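Arabinan endo-1,5-alpha-l-arabinosidase A (Cellvibrio cellulosa, PDB 1GYH) hydrolyses the alpha-1,5-linked arabinofuranose backbone of linear arabinan, releasing almost exclusively arabinotriose, and so takes part in breaking down the plant cell wall. Local coordinates at residues Gly145-Gly150 against Ser184-Ala189; Leu153-Asp158 against Pro166-Ser171; Ser90-Thr95 against Ile128-Ile133; Pro50-Arg55 against Trp109-Ile114. All coordinates share one frame; numbering follows the deposited sequence.

Contact 1: residues Gly145-Gly150 against Ser184-Ala189; sequences GSFWGG and SQAGSA
Trp148 lays one face of its indole on the backbone of Gln185 and Ala186. Ala186 CA stands almost exactly on the ring normal, 3.5 Å from the centroid of the six-membered ring, a clear CH-pi contact. Gln185 O lies over the same face, nearer the rim. Although Trp148 NE1 comes within 3.2 Å of Gln185 O, the angle is poor, and the N-H is spent on Asp183 O instead. Phe147 meets the other segment differently. Ala189 O sits 3.3 Å above the plane of the Phe147 ring, toward the rim, while Ala186 O and Gly187 O approach at the edge. The two aromatic residues share the same first torsion, CG anti to the carbonyl carbon (chi1 -71° in Phe147, -76° in Trp148), yet, being successive in the chain, they point to different parts of 184-189. The Ala186 methyl touches both: CB is 3.6 Å from Trp148 CZ3 and 4.0 Å from Phe147 CD2.

Behind the rings the backbones join through Trp148 N, which donates to a lone pair of Ala186 O at 3.0 Å. A water donates to Ala186 O as well as to Trp148 O, so the Ala186 carbonyl is gripped twice. Phe147 to Gly150 form a type II' turn, closed by Gly150 N to Phe147 O, that presents Trp148 at its corner. Ser146, a probable substrate-binding residue, bonds through OG to Glu192, the likely proton donor. The turn links strands 140-144 and 151-155 of one propeller blade, and the loop 184-189 runs into strand 191-199, the inner strand of the next.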
# COMPACT_ATOMS: atom_id res chain seq x y z
N GLY A 145 6.92 5.03 -1.34
CA GLY A 145 8.35 4.81 -1.19
C GLY A 145 8.76 3.44 -0.70
O GLY A 145 7.93 2.65 -0.20
N SER A 146 10.05 3.14 -0.88
CA SER A 146 10.65 1.84 -0.50
C SER A 146 12.15 1.94 -0.58
O SER A 146 12.68 2.27 -1.65
CB SER A 146 10.17 0.75 -1.48
OG SER A 146 10.78 -0.53 -1.21
N PHE A 147 12.84 1.72 0.54
CA PHE A 147 14.30 1.74 0.61
C PHE A 147 14.87 3.12 0.16
O PHE A 147 14.21 4.15 0.28
CB PHE A 147 14.90 0.48 -0.12
CG PHE A 147 14.69 -0.85 0.61
CD1 PHE A 147 13.43 -1.44 0.72
CD2 PHE A 147 15.75 -1.53 1.16
CE1 PHE A 147 13.25 -2.64 1.37
CE2 PHE A 147 15.57 -2.78 1.83
CZ PHE A 147 14.35 -3.33 1.92
N TRP A 148 16.10 3.14 -0.35
CA TRP A 148 16.76 4.41 -0.66
C TRP A 148 16.58 5.42 0.51
O TRP A 148 16.86 5.05 1.66
CB TRP A 148 16.28 4.91 -2.05
CG TRP A 148 16.96 4.12 -3.20
CD1 TRP A 148 18.12 4.47 -3.89
CD2 TRP A 148 16.57 2.84 -3.71
NE1 TRP A 148 18.42 3.50 -4.82
CE2 TRP A 148 17.50 2.48 -4.73
CE3 TRP A 148 15.52 1.95 -3.43
CZ2 TRP A 148 17.40 1.29 -5.45
CZ3 TRP A 148 15.43 0.75 -4.15
CH2 TRP A 148 16.37 0.43 -5.16
N GLY A 149 16.19 6.65 0.22
CA GLY A 149 16.06 7.73 1.21
C GLY A 149 14.67 7.82 1.88
O GLY A 149 14.31 8.86 2.46
N GLY A 150 13.92 6.73 1.79
CA GLY A 150 12.68 6.51 2.53
C GLY A 150 11.36 6.94 1.90
O GLY A 150 11.18 6.90 0.68
N SER A 184 22.45 3.72 -6.98
CA SER A 184 21.63 2.68 -7.60
C SER A 184 21.23 1.49 -6.68
O SER A 184 20.39 0.63 -7.07
CB SER A 184 22.41 2.16 -8.81
OG SER A 184 22.06 3.14 -9.79
N GLN A 185 21.86 1.42 -5.51
CA GLN A 185 21.66 0.34 -4.55
C GLN A 185 20.57 0.70 -3.53
O GLN A 185 20.53 1.85 -3.05
CB GLN A 185 22.95 0.12 -3.79
CG GLN A 185 24.09 -0.32 -4.67
CD GLN A 185 23.79 -1.66 -5.30
OE1 GLN A 185 23.71 -1.75 -6.51
NE2 GLN A 185 23.56 -2.68 -4.47
N ALA A 186 19.72 -0.26 -3.20
CA ALA A 186 18.59 -0.08 -2.27
C ALA A 186 19.01 0.34 -0.82
O ALA A 186 18.34 1.17 -0.18
CB ALA A 186 17.72 -1.34 -2.26
N GLY A 187 20.13 -0.19 -0.33
CA GLY A 187 20.65 0.16 0.97
C GLY A 187 20.10 -0.76 2.06
O GLY A 187 19.42 -1.78 1.80
N SER A 188 20.43 -0.40 3.29
CA SER A 188 20.07 -1.14 4.50
C SER A 188 18.81 -0.58 5.20
O SER A 188 18.40 -1.11 6.22
CB SER A 188 21.22 -1.12 5.50
OG SER A 188 21.54 0.22 5.86
N ALA A 189 18.23 0.47 4.63
CA ALA A 189 17.02 1.11 5.15
C ALA A 189 15.76 0.27 4.75
O ALA A 189 15.12 0.53 3.74
CB ALA A 189 16.95 2.51 4.61
O HOH W 1 18.82 3.12 1.79

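Contact 2: residues Leu153-Asp158 against Pro166-Ser171; sequences LFKLND and PQEWHS
From CB outward, the Phe154 side chain runs alongside Trp169 on one face of an antiparallel strand pair. Its CG sits in the crowded position between backbone N and carbonyl carbon (chi1 68°), which lays the ring alongside the indole, partly overlapping its six-membered ring. Phe154 CB lies 3.4 Å from Glu168 O and also sits over the face of the five-membered ring of Trp169 in a CH-pi contact, 3.6 Å from its centroid. Phe154 CG comes next, 4.0 Å from Trp169 CE2 and CZ2, and CD1 then meets CZ2 and CH2. The rings form an offset stack, planes at 19°, centroids 4.9 Å apart. Past the stack, Val115, Met142 and Pro163 also touch the Phe154 side chain.

The backbone fixes this register: Leu153 and His170 exchange N-H to O bonds as a hydrogen-bonded pair, Phe154 faces Trp169 as a non-hydrogen-bonded pair, and Lys155 N donates to Glu168 O. Trp169 NE1 is held by Gln167 OE1.

A polar group forms round His170, which shares the other face with Leu153. His170 NE2 donates to Glu168 OE2 at 2.9 Å, in the imidazole plane and on the anti lone pair. Lys155 NZ makes only a long salt bridge of 3.7 Å to Glu168 OE1; a water bridges the two, and Gln139 OE1 is the stronger partner of the amine. With Glu168 set between a cation and an imidazole, the carboxylate should stay ionised and would tend to stabilise a protonated His170.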
# COMPACT_ATOMS: atom_id res chain seq x y z
N LEU A 153 5.91 12.33 0.74
CA LEU A 153 4.55 12.82 0.58
C LEU A 153 4.56 14.01 -0.32
O LEU A 153 5.33 14.93 -0.11
CB LEU A 153 3.99 13.24 1.97
CG LEU A 153 2.54 13.66 2.01
CD1 LEU A 153 1.62 12.43 2.06
CD2 LEU A 153 2.23 14.67 3.19
N PHE A 154 3.70 14.07 -1.33
CA PHE A 154 3.63 15.25 -2.17
C PHE A 154 2.21 15.59 -2.53
O PHE A 154 1.35 14.73 -2.55
CB PHE A 154 4.50 15.17 -3.47
CG PHE A 154 4.02 14.17 -4.49
CD1 PHE A 154 4.44 12.85 -4.41
CD2 PHE A 154 3.18 14.54 -5.52
CE1 PHE A 154 3.99 11.91 -5.29
CE2 PHE A 154 2.73 13.57 -6.46
CZ PHE A 154 3.14 12.26 -6.32
N LYS A 155 2.00 16.86 -2.82
CA LYS A 155 0.65 17.34 -3.17
C LYS A 155 0.23 17.02 -4.62
O LYS A 155 1.00 17.25 -5.59
CB LYS A 155 0.54 18.82 -2.86
CG LYS A 155 -0.92 19.34 -2.89
CD LYS A 155 -1.01 20.67 -2.07
CE LYS A 155 -0.86 21.88 -2.86
NZ LYS A 155 -0.90 23.15 -1.95
N LEU A 156 -0.97 16.46 -4.78
CA LEU A 156 -1.49 16.09 -6.12
C LEU A 156 -2.24 17.25 -6.75
O LEU A 156 -2.76 18.12 -6.03
CB LEU A 156 -2.42 14.87 -6.04
CG LEU A 156 -1.68 13.55 -5.81
CD1 LEU A 156 -2.61 12.48 -5.31
CD2 LEU A 156 -0.94 13.10 -7.10
N ASN A 157 -2.26 17.29 -8.08
CA ASN A 157 -2.97 18.31 -8.82
C ASN A 157 -4.46 18.07 -8.74
O ASN A 157 -4.89 17.11 -8.11
CB ASN A 157 -2.49 18.44 -10.31
CG ASN A 157 -2.86 17.24 -11.18
OD1 ASN A 157 -3.34 16.24 -10.68
ND2 ASN A 157 -2.59 17.34 -12.47
N ASP A 158 -5.23 18.98 -9.35
CA ASP A 158 -6.69 18.97 -9.28
C ASP A 158 -7.34 17.72 -9.84
O ASP A 158 -8.39 17.30 -9.31
CB ASP A 158 -7.28 20.21 -9.95
CG ASP A 158 -7.17 21.48 -9.10
OD1 ASP A 158 -6.64 21.47 -7.96
OD2 ASP A 158 -7.62 22.56 -9.51
N PRO A 166 3.14 24.87 -8.41
CA PRO A 166 4.48 24.42 -8.04
C PRO A 166 4.43 23.26 -7.06
O PRO A 166 3.48 23.13 -6.27
CB PRO A 166 5.04 25.66 -7.33
CG PRO A 166 3.81 26.31 -6.75
CD PRO A 166 2.86 26.24 -7.91
N GLN A 167 5.45 22.40 -7.11
CA GLN A 167 5.44 21.18 -6.32
C GLN A 167 5.65 21.44 -4.85
O GLN A 167 6.33 22.38 -4.48
CB GLN A 167 6.51 20.17 -6.87
CG GLN A 167 6.21 19.78 -8.33
CD GLN A 167 6.82 18.46 -8.83
OE1 GLN A 167 7.40 17.69 -8.06
NE2 GLN A 167 6.63 18.19 -10.14
N GLU A 168 5.05 20.59 -4.01
CA GLU A 168 5.27 20.59 -2.56
C GLU A 168 5.47 19.19 -2.04
O GLU A 168 4.56 18.33 -2.12
CB GLU A 168 4.07 21.23 -1.81
CG GLU A 168 4.35 21.51 -0.33
CD GLU A 168 3.16 22.08 0.45
OE1 GLU A 168 2.30 22.76 -0.18
OE2 GLU A 168 3.11 21.83 1.70
N TRP A 169 6.64 18.97 -1.44
CA TRP A 169 7.06 17.67 -0.95
C TRP A 169 7.44 17.72 0.51
O TRP A 169 7.94 18.73 0.98
CB TRP A 169 8.34 17.23 -1.72
CG TRP A 169 8.04 16.76 -3.14
CD1 TRP A 169 7.51 17.50 -4.15
CD2 TRP A 169 8.22 15.43 -3.68
NE1 TRP A 169 7.38 16.73 -5.28
CE2 TRP A 169 7.79 15.46 -5.01
CE3 TRP A 169 8.70 14.22 -3.17
CZ2 TRP A 169 7.81 14.33 -5.85
CZ3 TRP A 169 8.76 13.09 -4.01
CH2 TRP A 169 8.31 13.16 -5.32
N HIS A 170 7.30 16.59 1.17
CA HIS A 170 7.72 16.37 2.54
C HIS A 170 8.24 14.95 2.77
O HIS A 170 7.61 13.94 2.37
CB HIS A 170 6.53 16.62 3.56
CG HIS A 170 5.91 17.98 3.42
ND1 HIS A 170 6.42 19.10 4.05
CD2 HIS A 170 4.88 18.42 2.66
CE1 HIS A 170 5.73 20.16 3.67
NE2 HIS A 170 4.77 19.77 2.86
N SER A 171 9.37 14.84 3.46
CA SER A 171 9.80 13.54 3.95
C SER A 171 8.96 13.16 5.19
O SER A 171 8.72 14.02 6.04
CB SER A 171 11.28 13.56 4.33
OG SER A 171 12.09 13.87 3.18
O HOH W 2 3.30 18.85 -5.75
O HOH W 3 1.57 23.75 -2.31

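Contact 3: residues Ser90-Thr95 against Ile128-Ile133; sequences SAIGVT and IAPAII
Ile128 comes first, its CB turned away from strand 90-97 but its CG2 branch still reaching back. CG1 takes the crowded position between backbone N and carbonyl carbon (chi1 70°), leaving Ile128 CG2 beside the backbone N, 3.7 Å from Ser90 CB and equally near Ser90 OG. The Ile128 backbone is touched as well: Ile92 CD1 ends 3.9 Å from Ile128 N. At Ala129 the chain enters a left-handed conformation (phi 70°, psi 58°) and turns its methyl away, while its N-H is taken by Ser81 OG. Pro130 then points toward the strand. Its ring and the Ile92 side chain slide past each other in opposite directions: Pro130 CG lies 3.9 Å from Ile92 CG2, and Pro130 CD lies 4.0 Å from Ile92 CD1. From Ala131 onward the chain enters strand 131-134, and Met142 and Tyr79 cover Pro130 further.

Every residue that touches is buried, and the join between the second and third blades is made here mainly by aliphatic groups. Ser90 OG is the polar exception; it is satisfied outside the pair by Ser83 OG and Asn126 OD1. Since Asn126 is a probable substrate ligand, Ser90 is placed as a second-shell residue that could position its side chain.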
# COMPACT_ATOMS: atom_id res chain seq x y z
N SER A 90 11.56 2.87 -11.75
CA SER A 90 10.18 2.66 -11.28
C SER A 90 9.32 3.87 -11.56
O SER A 90 9.82 5.00 -11.69
CB SER A 90 10.13 2.44 -9.76
OG SER A 90 11.04 1.45 -9.33
N ALA A 91 8.03 3.62 -11.65
CA ALA A 91 7.06 4.70 -11.81
C ALA A 91 5.70 4.26 -11.28
O ALA A 91 5.31 3.07 -11.38
CB ALA A 91 6.92 5.14 -13.27
N ILE A 92 4.99 5.26 -10.75
CA ILE A 92 3.59 5.11 -10.34
C ILE A 92 2.68 5.70 -11.38
O ILE A 92 2.83 6.87 -11.78
CB ILE A 92 3.37 5.75 -8.94
CG1 ILE A 92 4.12 4.96 -7.87
CG2 ILE A 92 1.88 5.80 -8.61
CD1 ILE A 92 4.41 5.78 -6.57
N GLY A 93 1.76 4.87 -11.85
CA GLY A 93 0.73 5.27 -12.78
C GLY A 93 -0.65 5.34 -12.12
O GLY A 93 -0.83 4.91 -10.99
N VAL A 94 -1.62 5.86 -12.85
CA VAL A 94 -3.01 5.79 -12.41
C VAL A 94 -3.97 5.54 -13.56
O VAL A 94 -3.86 6.15 -14.62
CB VAL A 94 -3.40 7.06 -11.58
CG1 VAL A 94 -3.36 8.30 -12.39
CG2 VAL A 94 -4.78 6.87 -10.91
N THR A 95 -4.89 4.59 -13.34
CA THR A 95 -5.97 4.31 -14.26
C THR A 95 -7.33 4.47 -13.55
O THR A 95 -7.47 4.17 -12.38
CB THR A 95 -5.76 2.89 -14.91
OG1 THR A 95 -6.80 2.59 -15.86
CG2 THR A 95 -5.79 1.77 -13.88
N ILE A 128 7.48 3.51 -6.01
CA ILE A 128 6.53 2.42 -5.85
C ILE A 128 5.68 2.62 -4.56
O ILE A 128 6.09 3.38 -3.68
CB ILE A 128 7.22 1.02 -5.78
CG1 ILE A 128 8.00 0.82 -4.49
CG2 ILE A 128 8.13 0.77 -7.09
CD1 ILE A 128 8.58 -0.62 -4.36
N ALA A 129 4.56 1.90 -4.48
CA ALA A 129 3.74 1.77 -3.25
C ALA A 129 3.00 3.05 -2.85
O ALA A 129 3.14 3.52 -1.74
CB ALA A 129 4.56 1.21 -2.06
N PRO A 130 2.17 3.57 -3.75
CA PRO A 130 1.38 4.77 -3.46
C PRO A 130 0.26 4.53 -2.43
O PRO A 130 -0.28 3.41 -2.32
CB PRO A 130 0.76 5.11 -4.81
CG PRO A 130 0.61 3.82 -5.44
CD PRO A 130 1.86 3.07 -5.10
N ALA A 131 -0.05 5.61 -1.70
CA ALA A 131 -1.23 5.65 -0.80
C ALA A 131 -1.81 7.06 -0.80
O ALA A 131 -1.04 8.04 -0.66
CB ALA A 131 -0.88 5.18 0.60
N ILE A 132 -3.13 7.20 -0.97
CA ILE A 132 -3.73 8.51 -1.18
C ILE A 132 -4.45 8.97 0.11
O ILE A 132 -5.20 8.20 0.68
CB ILE A 132 -4.75 8.48 -2.34
CG1 ILE A 132 -4.16 7.85 -3.64
CG2 ILE A 132 -5.30 9.86 -2.61
CD1 ILE A 132 -2.89 8.54 -4.17
N ILE A 133 -4.23 10.22 0.50
CA ILE A 133 -4.82 10.79 1.74
C ILE A 133 -5.28 12.23 1.52
O ILE A 133 -4.54 13.05 0.97
CB ILE A 133 -3.84 10.70 2.94
CG1 ILE A 133 -4.50 11.23 4.25
CG2 ILE A 133 -2.53 11.51 2.69
CD1 ILE A 133 -5.64 10.32 4.75

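Contact 4: residues Pro50-Arg55 against Trp109-Ile114; sequences PTWAKR and WEDKGI
Strand 110-118, the outermost of the second blade of the propeller, receives here the loop that leads from the first blade's strand 38-44 through a short helix, 53-56. Pro50 to Ala53 make a type I turn, and from it Trp52 leans against the strand with CG in the crowded position (chi1 55°). The indole is sandwiched. Pro50 CB lies 3.7 Å above one face of the Trp52 ring, and Ile114 CG1 presses on the other, a CH-pi contact of 3.5 Å to the centroid of the six-membered ring. At the edge, Trp52 NE1 donates to the syn lone pair of Asp111 OD2 at 3.1 Å, with ring and carboxylate planes 22° apart, so the two groups are nearly coplanar.

Asp111 OD2 also accepts a hydrogen bond from a water that in turn accepts from Thr51 N. Asp111 OD1 is engaged by Tyr80 OH and, weakly, by Gly113 N at 3.3 Å, so four partners fix the carboxylate's rotation. Arg55 lays NH2 3.8 Å from Ile114 CD1 while its charge pairs with Glu117.

A tryptophan held at both faces and pinned through its N-H thus fastens an interblade connection to the edge strand of the blade it enters, within the five-bladed beta-propeller.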
# COMPACT_ATOMS: atom_id res chain seq x y z
N PRO A 50 0.49 -1.57 -19.12
CA PRO A 50 0.56 -0.17 -19.51
C PRO A 50 1.49 -0.00 -20.74
O PRO A 50 2.52 -0.67 -20.82
CB PRO A 50 1.11 0.52 -18.27
CG PRO A 50 0.87 -0.42 -17.13
CD PRO A 50 0.94 -1.77 -17.73
N THR A 51 1.10 0.86 -21.68
CA THR A 51 1.83 1.03 -22.93
C THR A 51 3.25 1.51 -22.70
O THR A 51 4.14 1.24 -23.52
CB THR A 51 1.13 2.01 -23.88
OG1 THR A 51 0.99 3.28 -23.24
CG2 THR A 51 -0.29 1.53 -24.25
N TRP A 52 3.47 2.20 -21.59
CA TRP A 52 4.73 2.82 -21.25
C TRP A 52 5.63 1.98 -20.32
O TRP A 52 6.76 2.39 -20.00
CB TRP A 52 4.46 4.20 -20.58
CG TRP A 52 3.52 4.15 -19.37
CD1 TRP A 52 2.17 4.34 -19.39
CD2 TRP A 52 3.87 3.85 -18.01
NE1 TRP A 52 1.66 4.17 -18.13
CE2 TRP A 52 2.68 3.88 -17.26
CE3 TRP A 52 5.07 3.55 -17.35
CZ2 TRP A 52 2.65 3.64 -15.88
CZ3 TRP A 52 5.04 3.31 -15.98
CH2 TRP A 52 3.83 3.37 -15.25
N ALA A 53 5.14 0.84 -19.85
CA ALA A 53 5.82 0.12 -18.76
C ALA A 53 7.22 -0.33 -19.15
O ALA A 53 8.14 -0.17 -18.37
CB ALA A 53 5.04 -1.06 -18.34
N LYS A 54 7.35 -0.89 -20.37
CA LYS A 54 8.65 -1.41 -20.82
C LYS A 54 9.73 -0.36 -20.96
O LYS A 54 10.92 -0.66 -20.78
CB LYS A 54 8.51 -2.22 -22.12
CG LYS A 54 8.03 -3.62 -21.87
CD LYS A 54 8.17 -4.48 -23.13
CE LYS A 54 7.63 -5.88 -22.91
NZ LYS A 54 6.18 -5.97 -23.23
N ARG A 55 9.36 0.88 -21.24
CA ARG A 55 10.36 1.91 -21.30
C ARG A 55 10.90 2.30 -19.93
O ARG A 55 12.08 2.59 -19.80
CB ARG A 55 9.90 3.09 -22.17
CG ARG A 55 9.55 4.29 -21.45
CD ARG A 55 10.65 5.30 -21.25
NE ARG A 55 9.96 6.33 -20.52
CZ ARG A 55 10.09 6.56 -19.25
NH1 ARG A 55 11.01 5.92 -18.54
NH2 ARG A 55 9.35 7.49 -18.70
N TRP A 109 -11.52 0.61 -17.58
CA TRP A 109 -10.31 1.24 -17.08
C TRP A 109 -9.57 2.05 -18.15
O TRP A 109 -9.25 1.53 -19.24
CB TRP A 109 -9.36 0.19 -16.47
CG TRP A 109 -9.88 -0.45 -15.23
CD1 TRP A 109 -10.44 -1.69 -15.13
CD2 TRP A 109 -9.93 0.12 -13.93
NE1 TRP A 109 -10.83 -1.93 -13.84
CE2 TRP A 109 -10.52 -0.84 -13.08
CE3 TRP A 109 -9.54 1.34 -13.38
CZ2 TRP A 109 -10.76 -0.60 -11.71
CZ3 TRP A 109 -9.77 1.59 -11.99
CH2 TRP A 109 -10.35 0.60 -11.19
N GLU A 110 -9.30 3.32 -17.85
CA GLU A 110 -8.65 4.25 -18.75
C GLU A 110 -7.37 4.77 -18.13
O GLU A 110 -7.39 5.51 -17.14
CB GLU A 110 -9.60 5.39 -19.15
CG GLU A 110 -10.95 4.87 -19.64
CD GLU A 110 -11.83 5.92 -20.29
OE1 GLU A 110 -11.47 7.12 -20.31
OE2 GLU A 110 -12.89 5.52 -20.80
N ASP A 111 -6.24 4.41 -18.71
CA ASP A 111 -4.93 4.78 -18.13
C ASP A 111 -4.68 6.25 -18.39
O ASP A 111 -4.92 6.75 -19.48
CB ASP A 111 -3.80 3.95 -18.76
CG ASP A 111 -2.49 4.11 -18.04
OD1 ASP A 111 -2.47 4.33 -16.80
OD2 ASP A 111 -1.40 4.01 -18.64
N LYS A 112 -4.15 6.93 -17.38
CA LYS A 112 -3.82 8.33 -17.43
C LYS A 112 -2.30 8.56 -17.40
O LYS A 112 -1.83 9.70 -17.45
CB LYS A 112 -4.52 9.04 -16.25
CG LYS A 112 -6.06 8.80 -16.20
CD LYS A 112 -6.77 9.30 -17.43
CE LYS A 112 -8.26 9.03 -17.39
NZ LYS A 112 -8.97 9.62 -18.54
N GLY A 113 -1.52 7.46 -17.33
CA GLY A 113 -0.06 7.54 -17.41
C GLY A 113 0.68 7.76 -16.08
O GLY A 113 0.18 7.47 -14.97
N ILE A 114 1.90 8.28 -16.20
CA ILE A 114 2.83 8.35 -15.11
C ILE A 114 2.58 9.56 -14.23
O ILE A 114 2.63 10.70 -14.69
CB ILE A 114 4.29 8.38 -15.65
CG1 ILE A 114 4.60 7.05 -16.39
CG2 ILE A 114 5.24 8.67 -14.52
CD1 ILE A 114 5.91 7.12 -17.17
O HOH W 4 -1.23 2.34 -20.82

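Contacts 3 and 4 are direct neighbours, centres about 12 Å apart: strands 90-97 and 110-118 pair in one blade, with Val94 O accepting from Lys112 N at 2.9 Å. Contact 3 also meets contact 2, about 13 Å away between centres, through Leu156 CD1 and Ile132 CD1, 4.1 Å apart within the third blade. It reaches contact 1 as well, where Gly145 N lies 3.0 Å from Ile128 O. Contact 2 is nested in the chain loop that contact 1 closes. Contacts 1 and 3 border the probable substrate site, around Ser146, Asn126 and Glu192. The side chains of Trp169 and Trp52 lie about 10 and 11 Å from that of Asn126, and Pro50 about 7 Å from Gly62.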